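Local coordinates for protein mRNA export factor (PDB 4YXP) that regulates viral gene expression as an intertwined homodimer, contributing to the shutoff of host protein synthesis, inhibiting cellular splicing and mediating nuclear export of intronless viral mRNAs, at residues 7-10 and 11-14; 138-141 and 142-145; 244-248 and 249-253; 263-266 and 267-270. All blocks are in the same frame, centred on the assembly; numbering follows the deposited sequence.

Contact 1: 7-10 and 11-14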
loop_
_atom_site.group_PDB
_atom_site.type_symbol
_atom_site.label_atom_id
_atom_site.label_comp_id
_atom_site.label_asym_id
_atom_site.label_seq_id
_atom_site.Cartn_x
_atom_site.Cartn_y
_atom_site.Cartn_z
ATOM N N THR B 7 -18.500 -21.449 9.035
ATOM C CA THR B 7 -17.298 -22.272 9.120
ATOM C C THR B 7 -16.577 -22.335 7.774
ATOM O O THR B 7 -17.163 -22.029 6.735
ATOM C CB THR B 7 -17.639 -23.708 9.581
ATOM O OG1 THR B 7 -16.434 -24.422 9.877
ATOM C CG2 THR B 7 -18.424 -24.458 8.502
ATOM N N ILE B 8 -15.304 -22.722 7.798
ATOM C CA ILE B 8 -14.575 -23.006 6.569
ATOM C C ILE B 8 -14.957 -24.412 6.123
ATOM O O ILE B 8 -14.732 -25.385 6.848
ATOM C CB ILE B 8 -13.051 -22.871 6.752
ATOM C CG1 ILE B 8 -12.687 -21.471 7.256
ATOM C CG2 ILE B 8 -12.335 -23.150 5.435
ATOM C CD1 ILE B 8 -11.244 -21.333 7.704
ATOM N N ASP B 9 -15.541 -24.522 4.935
ATOM C CA ASP B 9 -16.047 -25.805 4.463
ATOM C C ASP B 9 -14.913 -26.808 4.262
ATOM O O ASP B 9 -13.761 -26.432 4.032
ATOM C CB ASP B 9 -16.829 -25.631 3.160
ATOM C CG ASP B 9 -15.931 -25.362 1.972
ATOM O OD1 ASP B 9 -15.400 -26.333 1.394
ATOM O OD2 ASP B 9 -15.760 -24.181 1.613
ATOM N N ALA B 10 -15.261 -28.087 4.344
ATOM C CA ALA B 10 -14.285 -29.169 4.302
ATOM C C ALA B 10 -13.522 -29.227 2.977
ATOM O O ALA B 10 -12.324 -29.504 2.961
ATOM C CB ALA B 10 -14.980 -30.495 4.562
ATOM N N THR B 11 -14.215 -28.980 1.871
ATOM C CA THR B 11 -13.575 -29.020 0.558
ATOM C C THR B 11 -12.446 -28.002 0.498
ATOM O O THR B 11 -11.362 -28.289 -0.011
ATOM C CB THR B 11 -14.580 -28.739 -0.579
ATOM O OG1 THR B 11 -15.590 -29.755 -0.588
ATOM C CG2 THR B 11 -13.879 -28.716 -1.940
ATOM N N THR B 12 -12.704 -26.810 1.022
ATOM C CA THR B 12 -11.718 -25.739 0.990
ATOM C C THR B 12 -10.528 -26.073 1.887
ATOM O O THR B 12 -9.392 -25.729 1.570
ATOM C CB THR B 12 -12.342 -24.400 1.416
ATOM O OG1 THR B 12 -13.443 -24.093 0.550
ATOM C CG2 THR B 12 -11.322 -23.273 1.338
ATOM N N ARG B 13 -10.780 -26.757 3.000
ATOM C CA ARG B 13 -9.696 -27.157 3.894
ATOM C C ARG B 13 -8.736 -28.112 3.184
ATOM O O ARG B 13 -7.531 -28.086 3.435
ATOM C CB ARG B 13 -10.254 -27.805 5.162
ATOM C CG ARG B 13 -11.076 -26.850 6.010
ATOM C CD ARG B 13 -11.524 -27.478 7.322
ATOM N NE ARG B 13 -12.413 -26.578 8.052
ATOM C CZ ARG B 13 -12.634 -26.627 9.363
ATOM N NH1 ARG B 13 -12.030 -27.538 10.117
ATOM N NH2 ARG B 13 -13.461 -25.756 9.921
ATOM N N LEU B 14 -9.272 -28.946 2.297
ATOM C CA LEU B 14 -8.452 -29.830 1.475
ATOM C C LEU B 14 -7.560 -29.018 0.548
ATOM O O LEU B 14 -6.367 -29.289 0.416
ATOM C CB LEU B 14 -9.327 -30.770 0.644
ATOM C CG LEU B 14 -9.855 -32.043 1.296
ATOM C CD1 LEU B 14 -10.915 -32.667 0.401
ATOM C CD2 LEU B 14 -8.726 -33.029 1.552
#

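Contact 2: 138-141 and 142-145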
loop_
_atom_site.group_PDB
_atom_site.type_symbol
_atom_site.label_atom_id
_atom_site.label_comp_id
_atom_site.label_asym_id
_atom_site.label_seq_id
_atom_site.Cartn_x
_atom_site.Cartn_y
_atom_site.Cartn_z
ATOM N N PRO B 138 -9.965 8.437 -19.302
ATOM C CA PRO B 138 -9.608 7.339 -18.392
ATOM C C PRO B 138 -8.555 6.374 -18.942
ATOM O O PRO B 138 -7.883 5.715 -18.149
ATOM C CB PRO B 138 -10.939 6.605 -18.190
ATOM C CG PRO B 138 -11.980 7.607 -18.496
ATOM C CD PRO B 138 -11.413 8.465 -19.577
ATOM N N GLN B 139 -8.421 6.298 -20.263
ATOM C CA GLN B 139 -7.512 5.349 -20.910
ATOM C C GLN B 139 -6.084 5.891 -20.914
ATOM O O GLN B 139 -5.125 5.167 -21.181
ATOM C CB GLN B 139 -7.965 5.054 -22.343
ATOM C CG GLN B 139 -9.424 4.617 -22.474
ATOM C CD GLN B 139 -10.405 5.782 -22.386
ATOM O OE1 GLN B 139 -10.028 6.945 -22.552
ATOM N NE2 GLN B 139 -11.669 5.471 -22.114
ATOM N N ASP B 140 -5.967 7.184 -20.636
ATOM C CA ASP B 140 -4.689 7.852 -20.438
ATOM C C ASP B 140 -3.916 7.138 -19.317
ATOM O O ASP B 140 -4.464 6.936 -18.241
ATOM C CB ASP B 140 -4.968 9.327 -20.110
ATOM C CG ASP B 140 -3.726 10.126 -19.796
ATOM O OD1 ASP B 140 -2.926 9.698 -18.938
ATOM O OD2 ASP B 140 -3.579 11.215 -20.394
ATOM N N PRO B 141 -2.655 6.729 -19.565
ATOM C CA PRO B 141 -1.950 5.962 -18.524
ATOM C C PRO B 141 -1.797 6.679 -17.181
ATOM O O PRO B 141 -1.812 6.018 -16.140
ATOM C CB PRO B 141 -0.572 5.710 -19.147
ATOM C CG PRO B 141 -0.814 5.736 -20.612
ATOM C CD PRO B 141 -1.883 6.769 -20.821
ATOM N N ILE B 142 -1.651 8.000 -17.204
ATOM C CA ILE B 142 -1.444 8.762 -15.978
ATOM C C ILE B 142 -2.771 8.910 -15.233
ATOM O O ILE B 142 -2.860 8.615 -14.037
ATOM C CB ILE B 142 -0.801 10.132 -16.285
ATOM C CG1 ILE B 142 0.612 9.925 -16.830
ATOM C CG2 ILE B 142 -0.764 11.013 -15.036
ATOM C CD1 ILE B 142 1.313 11.200 -17.278
ATOM N N ILE B 143 -3.803 9.358 -15.938
ATOM C CA ILE B 143 -5.119 9.509 -15.328
ATOM C C ILE B 143 -5.660 8.142 -14.906
ATOM O O ILE B 143 -6.268 8.007 -13.837
ATOM C CB ILE B 143 -6.088 10.232 -16.286
ATOM C CG1 ILE B 143 -5.595 11.667 -16.525
ATOM C CG2 ILE B 143 -7.507 10.236 -15.723
ATOM C CD1 ILE B 143 -6.397 12.452 -17.535
ATOM N N GLY B 144 -5.420 7.130 -15.734
ATOM C CA GLY B 144 -5.958 5.802 -15.493
ATOM C C GLY B 144 -5.461 5.090 -14.240
ATOM O O GLY B 144 -6.094 4.138 -13.774
ATOM N N THR B 145 -4.333 5.529 -13.691
ATOM C CA THR B 145 -3.761 4.868 -12.513
ATOM C C THR B 145 -3.912 5.708 -11.247
ATOM O O THR B 145 -3.197 5.499 -10.266
ATOM C CB THR B 145 -2.268 4.536 -12.716
ATOM O OG1 THR B 145 -1.548 5.721 -13.082
ATOM C CG2 THR B 145 -2.091 3.477 -13.801
#

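Contact 3: 244-248 and 249-253. With ZN (zinc ion), chain D.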
loop_
_atom_site.group_PDB
_atom_site.type_symbol
_atom_site.label_atom_id
_atom_site.label_comp_id
_atom_site.label_asym_id
_atom_site.label_seq_id
_atom_site.Cartn_x
_atom_site.Cartn_y
_atom_site.Cartn_z
ATOM N N GLN B 244 2.894 19.511 17.090
ATOM C CA GLN B 244 2.819 20.724 17.904
ATOM C C GLN B 244 1.445 20.888 18.558
ATOM O O GLN B 244 1.319 21.541 19.593
ATOM C CB GLN B 244 3.130 21.962 17.058
ATOM C CG GLN B 244 4.564 22.047 16.560
ATOM C CD GLN B 244 4.825 23.315 15.762
ATOM O OE1 GLN B 244 4.346 24.397 16.115
ATOM N NE2 GLN B 244 5.580 23.188 14.679
ATOM N N GLU B 245 0.419 20.299 17.950
ATOM C CA GLU B 245 -0.944 20.408 18.465
ATOM C C GLU B 245 -1.421 19.101 19.097
ATOM O O GLU B 245 -2.527 19.036 19.630
ATOM C CB GLU B 245 -1.906 20.823 17.344
ATOM C CG GLU B 245 -2.198 19.728 16.324
ATOM C CD GLU B 245 -3.060 20.209 15.171
ATOM O OE1 GLU B 245 -3.571 21.347 15.246
ATOM O OE2 GLU B 245 -3.220 19.446 14.191
ATOM N N CYS B 246 -0.580 18.069 19.035
ATOM C CA CYS B 246 -0.942 16.732 19.504
ATOM C C CYS B 246 0.005 16.262 20.608
ATOM O O CYS B 246 1.222 16.288 20.438
ATOM C CB CYS B 246 -0.921 15.750 18.328
ATOM S SG CYS B 246 -1.405 14.066 18.728
ATOM N N SER B 247 -0.554 15.827 21.735
ATOM C CA SER B 247 0.261 15.446 22.891
ATOM C C SER B 247 0.679 13.973 22.874
ATOM O O SER B 247 1.437 13.526 23.741
ATOM C CB SER B 247 -0.493 15.748 24.191
ATOM O OG SER B 247 -1.717 15.034 24.256
ATOM N N SER B 248 0.198 13.219 21.890
ATOM C CA SER B 248 0.456 11.780 21.840
ATOM C C SER B 248 1.880 11.437 21.412
ATOM O O SER B 248 2.333 11.827 20.330
ATOM C CB SER B 248 -0.526 11.093 20.889
ATOM O OG SER B 248 -0.154 9.740 20.689
ATOM N N ARG B 249 2.567 10.677 22.257
ATOM C CA ARG B 249 3.899 10.170 21.946
ATOM C C ARG B 249 3.896 9.229 20.739
ATOM O O ARG B 249 4.745 9.345 19.852
ATOM C CB ARG B 249 4.475 9.443 23.161
ATOM C CG ARG B 249 5.913 8.984 22.999
ATOM C CD ARG B 249 6.413 8.302 24.267
ATOM N NE ARG B 249 5.709 7.046 24.519
ATOM C CZ ARG B 249 6.032 5.879 23.965
ATOM N NH1 ARG B 249 7.057 5.793 23.125
ATOM N NH2 ARG B 249 5.329 4.792 24.256
ATOM N N VAL B 250 2.955 8.290 20.703
ATOM C CA VAL B 250 2.949 7.285 19.640
ATOM C C VAL B 250 2.556 7.902 18.297
ATOM O O VAL B 250 3.005 7.437 17.245
ATOM C CB VAL B 250 2.027 6.090 19.989
ATOM C CG1 VAL B 250 2.559 5.348 21.209
ATOM C CG2 VAL B 250 0.590 6.542 20.220
ATOM N N CYS B 251 1.734 8.947 18.316
ATOM C CA CYS B 251 1.408 9.654 17.074
ATOM C C CYS B 251 2.670 10.303 16.504
ATOM O O CYS B 251 2.914 10.254 15.296
ATOM C CB CYS B 251 0.321 10.715 17.298
ATOM S SG CYS B 251 -0.196 11.595 15.765
ATOM N N GLU B 252 3.468 10.906 17.379
ATOM C CA GLU B 252 4.724 11.533 16.971
ATOM C C GLU B 252 5.678 10.491 16.388
ATOM O O GLU B 252 6.414 10.763 15.439
ATOM C CB GLU B 252 5.371 12.249 18.161
ATOM C CG GLU B 252 6.607 13.066 17.816
ATOM C CD GLU B 252 7.179 13.793 19.020
ATOM O OE1 GLU B 252 7.183 13.212 20.125
ATOM O OE2 GLU B 252 7.622 14.951 18.867
ATOM N N LEU B 253 5.650 9.288 16.953
ATOM C CA LEU B 253 6.483 8.187 16.479
ATOM C C LEU B 253 6.045 7.734 15.083
ATOM O O LEU B 253 6.874 7.474 14.205
ATOM C CB LEU B 253 6.412 7.018 17.468
ATOM C CG LEU B 253 7.496 5.937 17.432
ATOM C CD1 LEU B 253 8.887 6.530 17.561
ATOM C CD2 LEU B 253 7.258 4.936 18.556
HETATM ZN ZN ZN D . -1.794 13.186 16.592
#

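Contact 4: 263-266 and 267-270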
loop_
_atom_site.group_PDB
_atom_site.type_symbol
_atom_site.label_atom_id
_atom_site.label_comp_id
_atom_site.label_asym_id
_atom_site.label_seq_id
_atom_site.Cartn_x
_atom_site.Cartn_y
_atom_site.Cartn_z
ATOM N N TYR B 263 14.509 0.781 8.784
ATOM C CA TYR B 263 14.071 -0.178 9.799
ATOM C C TYR B 263 14.856 -0.040 11.097
ATOM O O TYR B 263 16.073 0.140 11.085
ATOM C CB TYR B 263 14.204 -1.609 9.269
ATOM C CG TYR B 263 13.842 -2.684 10.273
ATOM C CD1 TYR B 263 12.527 -3.094 10.437
ATOM C CD2 TYR B 263 14.819 -3.296 11.047
ATOM C CE1 TYR B 263 12.188 -4.078 11.357
ATOM C CE2 TYR B 263 14.492 -4.280 11.973
ATOM C CZ TYR B 263 13.176 -4.669 12.121
ATOM O OH TYR B 263 12.846 -5.647 13.031
ATOM N N VAL B 264 14.145 -0.136 12.218
ATOM C CA VAL B 264 14.766 -0.085 13.535
ATOM C C VAL B 264 14.295 -1.274 14.369
ATOM O O VAL B 264 15.105 -1.964 14.987
ATOM C CB VAL B 264 14.451 1.246 14.247
ATOM C CG1 VAL B 264 14.988 1.247 15.675
ATOM C CG2 VAL B 264 15.032 2.418 13.462
ATOM N N HIS B 265 12.986 -1.508 14.373
ATOM C CA HIS B 265 12.377 -2.539 15.209
ATOM C C HIS B 265 10.977 -2.864 14.693
ATOM O O HIS B 265 10.340 -2.021 14.071
ATOM C CB HIS B 265 12.324 -2.062 16.665
ATOM C CG HIS B 265 11.650 -3.015 17.602
ATOM N ND1 HIS B 265 12.351 -3.852 18.442
ATOM C CD2 HIS B 265 10.338 -3.251 17.847
ATOM C CE1 HIS B 265 11.502 -4.569 19.158
ATOM N NE2 HIS B 265 10.274 -4.223 18.815
ATOM N N GLY B 266 10.503 -4.085 14.935
ATOM C CA GLY B 266 9.122 -4.432 14.634
ATOM C C GLY B 266 8.884 -5.789 13.992
ATOM O O GLY B 266 7.751 -6.264 13.954
ATOM N N LYS B 267 9.937 -6.401 13.466
ATOM C CA LYS B 267 9.851 -7.757 12.931
ATOM C C LYS B 267 10.454 -8.718 13.947
ATOM O O LYS B 267 11.489 -8.408 14.538
ATOM C CB LYS B 267 10.583 -7.865 11.594
ATOM C CG LYS B 267 9.871 -7.205 10.414
ATOM C CD LYS B 267 8.576 -7.925 10.030
ATOM C CE LYS B 267 8.844 -9.333 9.505
ATOM N NZ LYS B 267 7.592 -10.044 9.147
ATOM N N TYR B 268 9.823 -9.876 14.149
ATOM C CA TYR B 268 10.273 -10.808 15.189
ATOM C C TYR B 268 10.731 -12.177 14.666
ATOM O O TYR B 268 11.697 -12.736 15.191
ATOM C CB TYR B 268 9.160 -10.975 16.229
ATOM C CG TYR B 268 8.806 -9.644 16.842
ATOM C CD1 TYR B 268 9.630 -9.061 17.791
ATOM C CD2 TYR B 268 7.679 -8.944 16.430
ATOM C CE1 TYR B 268 9.332 -7.830 18.334
ATOM C CE2 TYR B 268 7.374 -7.710 16.968
ATOM C CZ TYR B 268 8.206 -7.156 17.916
ATOM O OH TYR B 268 7.906 -5.929 18.457
ATOM N N PHE B 269 10.068 -12.724 13.650
ATOM C CA PHE B 269 10.548 -13.981 13.066
ATOM C C PHE B 269 10.050 -14.234 11.646
ATOM O O PHE B 269 9.120 -13.584 11.166
ATOM C CB PHE B 269 10.157 -15.171 13.957
ATOM C CG PHE B 269 8.671 -15.342 14.143
ATOM C CD1 PHE B 269 7.925 -16.078 13.235
ATOM C CD2 PHE B 269 8.026 -14.781 15.234
ATOM C CE1 PHE B 269 6.561 -16.236 13.400
ATOM C CE2 PHE B 269 6.657 -14.934 15.407
ATOM C CZ PHE B 269 5.924 -15.665 14.489
ATOM N N TYR B 270 10.713 -15.181 10.983
ATOM C CA TYR B 270 10.278 -15.719 9.697
ATOM C C TYR B 270 10.058 -17.216 9.857
ATOM O O TYR B 270 10.986 -17.944 10.205
ATOM C CB TYR B 270 11.318 -15.438 8.608
ATOM C CG TYR B 270 11.032 -16.085 7.263
ATOM C CD1 TYR B 270 9.866 -15.804 6.563
ATOM C CD2 TYR B 270 11.946 -16.956 6.684
ATOM C CE1 TYR B 270 9.610 -16.386 5.331
ATOM C CE2 TYR B 270 11.700 -17.542 5.452
ATOM C CZ TYR B 270 10.530 -17.252 4.780
ATOM O OH TYR B 270 10.282 -17.831 3.554
HETATM O O HOH W 1 11.936 -6.221 16.281
#

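Contact 1: 7-10 and 11-14
D9 is the N-cap of helix 10-17 and bonds to T12, in an N-terminal arm that lies against the second subunit of the intertwined dimer. One capping bond and one side-chain bond use the two carboxylate oxygens of D9. OD1 accepts from the backbone N of T12 at 2.8 Å with a fairly straight N-H...O angle of 153°, the donor standing above the carboxylate plane. OD2 is met on its syn side by T12 OG1, at 2.6 Å and somewhat out of the same plane. This double grip is possible because CG of D9 sits between its own backbone N and carbonyl carbon (chi1 74°), which folds the carboxylate over the first turn. D9 OD2 also forms a salt bridge with K186 of the second subunit, which ties the cap into the dimer interface; the carbonyl of I185 there also lies within hydrogen-bonding reach of T12 OG1, competing for the same proton.

A second polar clasp comes from R13, whose chain runs extended from CG to NE. R13 NE donates to I8 O at 2.9 Å, approaching from above the carbonyl plane, and NH2 adds a weak bond to the same oxygen.

Backbone bonds start the helix: R13 N donates to D9 O at 3.2 Å, and L14 N reaches A10 O at the same length of 3.2 Å.

Nonpolar contact is slight. I8, which packs on F225 of the second subunit, crosses the R13 side chain at about a right angle, its CG2 touching R13 CG at 4.0 Å.

Contact 2: 138-141 and 142-145
D140 turns its carboxylate onto the amides of I142 and I143 at the start of the short helix 141-144. Its CG stands opposite the backbone N (chi1 176°), which carries OD1 round to the N-H groups of the first turn, which lack helical acceptors. OD1 takes two bonds from different directions: I142 N, 2.7 Å away, comes nearly along the C-O axis, whereas I143 N, at 3.1 Å, lies well above the carboxylate plane but points more directly, with an N-H...O angle of 163°. The other oxygen, OD2, is held by the indole NE1 of W125, so both ends of the buried carboxylate are engaged and its rotation is fixed.

The two isoleucines share one shape, CG1 beside the backbone N and the chain extended beyond it. I142 CB lies 3.4 Å from D140 OD1; in I143 the CG1 branch runs alongside the carboxylate, 4.1 Å from D140 CG. Both also pack on W125, and I142 further meets F89.

G144 closes the turn by donating its N to D140 O at 2.7 Å, and its CA comes within 3.3 Å of P138 O. T145 holds OG1 between its backbone N and carbonyl carbon, 3.1 Å from P141 O, though its stronger partner is R103 of helix 93-109. Y268 of the second subunit packs on P141 and I142.

An aspartate N-cap followed by proline, with OD1 bonded to the amide two residues on, is an Asx turn, here opening a short, weakly bonded helix in a largely buried place.

Contact 3: 244-248 and 249-253
V250 sits between two partners at the start of helix 249-259, in the CHC2-type zinc finger: its CG2 meets S248 OG across the junction at 3.3 Å, and its CG1 lies over the rim of one face of the R249 guanidinium. R249 NH1 is hydrogen-bonded to T98 OG1 of the second subunit.

S248 is the N-cap of the helix. With OG opposite its backbone N (chi1 171°), the hydroxyl swings over the first turn and accepts from C251 N at 3.1 Å, nearly straight at 160°. One residue further, E252 N bonds to S248 O at 3.3 Å and begins the regular helical pattern. The same serine also faces backward: its N makes a weak bond to C246 SG, an N-H...S interaction that would be expected to ease the negative charge on a metal-bound thiolate.

S248 thus bonds to both zinc-binding cysteines, to the amide of one and weakly to the sulfur of the other. Both cysteines carry SG opposite the backbone N and approach the zinc from their own segments, C246 SG at 2.3 Å and C251 SG at 2.4 Å. C163 and H242 complete the site. E245 OE2 acts in the second shell, hydrogen-bonded to ND1 of H242, and its OE1 pairs with R168. Across the zinc, C246 SG and C251 SG stand 4.0 Å apart.

Contact 4: 263-266 and 267-270
Y263 and K267 are joined across a kink at G266 in the extended C-terminal tail, the region important for homodimerization, which crosses to the second subunit in the intertwined dimer.

Two hydrogen bonds to tyrosine hydroxyls brace the kink. K267 N donates to Y263 OH at 3.0 Å with an angle of 157°, arriving at the ring edge and in the ring plane. Beyond G266, H265 NE2 donates to Y268 OH at 2.9 Å; this bond is more bent, at 134°, because the hydroxyl is tilted from the imidazole plane. A water spans the bend as well, accepting from G266 N at 2.9 Å and donating to K267 O at 2.8 Å. It rests over the centre of the H265 ring.

The aromatic contacts lie at the same place in the chain. The H265 and Y268 rings meet obliquely with their planes steeply inclined, and the Y268 ring lays one face over the G266 backbone carbon. G266 adopts a positive phi of 138°, a conformation suited to glycine, which kinks the chain locally.

The charged contact runs to the second subunit. K267 bends away at chi2 and chi3, and its NZ forms a salt bridge with E121 of the second subunit, whose OE2 also takes the backbone N of Y268 and of F269. R103 of that subunit binds G266 O, the same oxygen that approaches Y268 CE2 to 3.4 Å.

Contact 2 is the deepest of the four, about 11 Å from the centre of the chain, whereas contact 3 is a surface site; contact 1 is partly buried and contact 4 buried, although their centres lie about 37 and 27 Å out. Contacts 1, 2 and 3 each start a helix, but the capping group changes from aspartate to serine, and only contact 3 adds a metal. Contact 4 has no helix and relies on tyrosine hydroxyls, a histidine and a water. All touch the second subunit. Contacts 2 and 4 are linked across the dimer: Y268 of one subunit packs on P141 and I142 of the other, and R103, the partner of T145, binds G266 O across the interface.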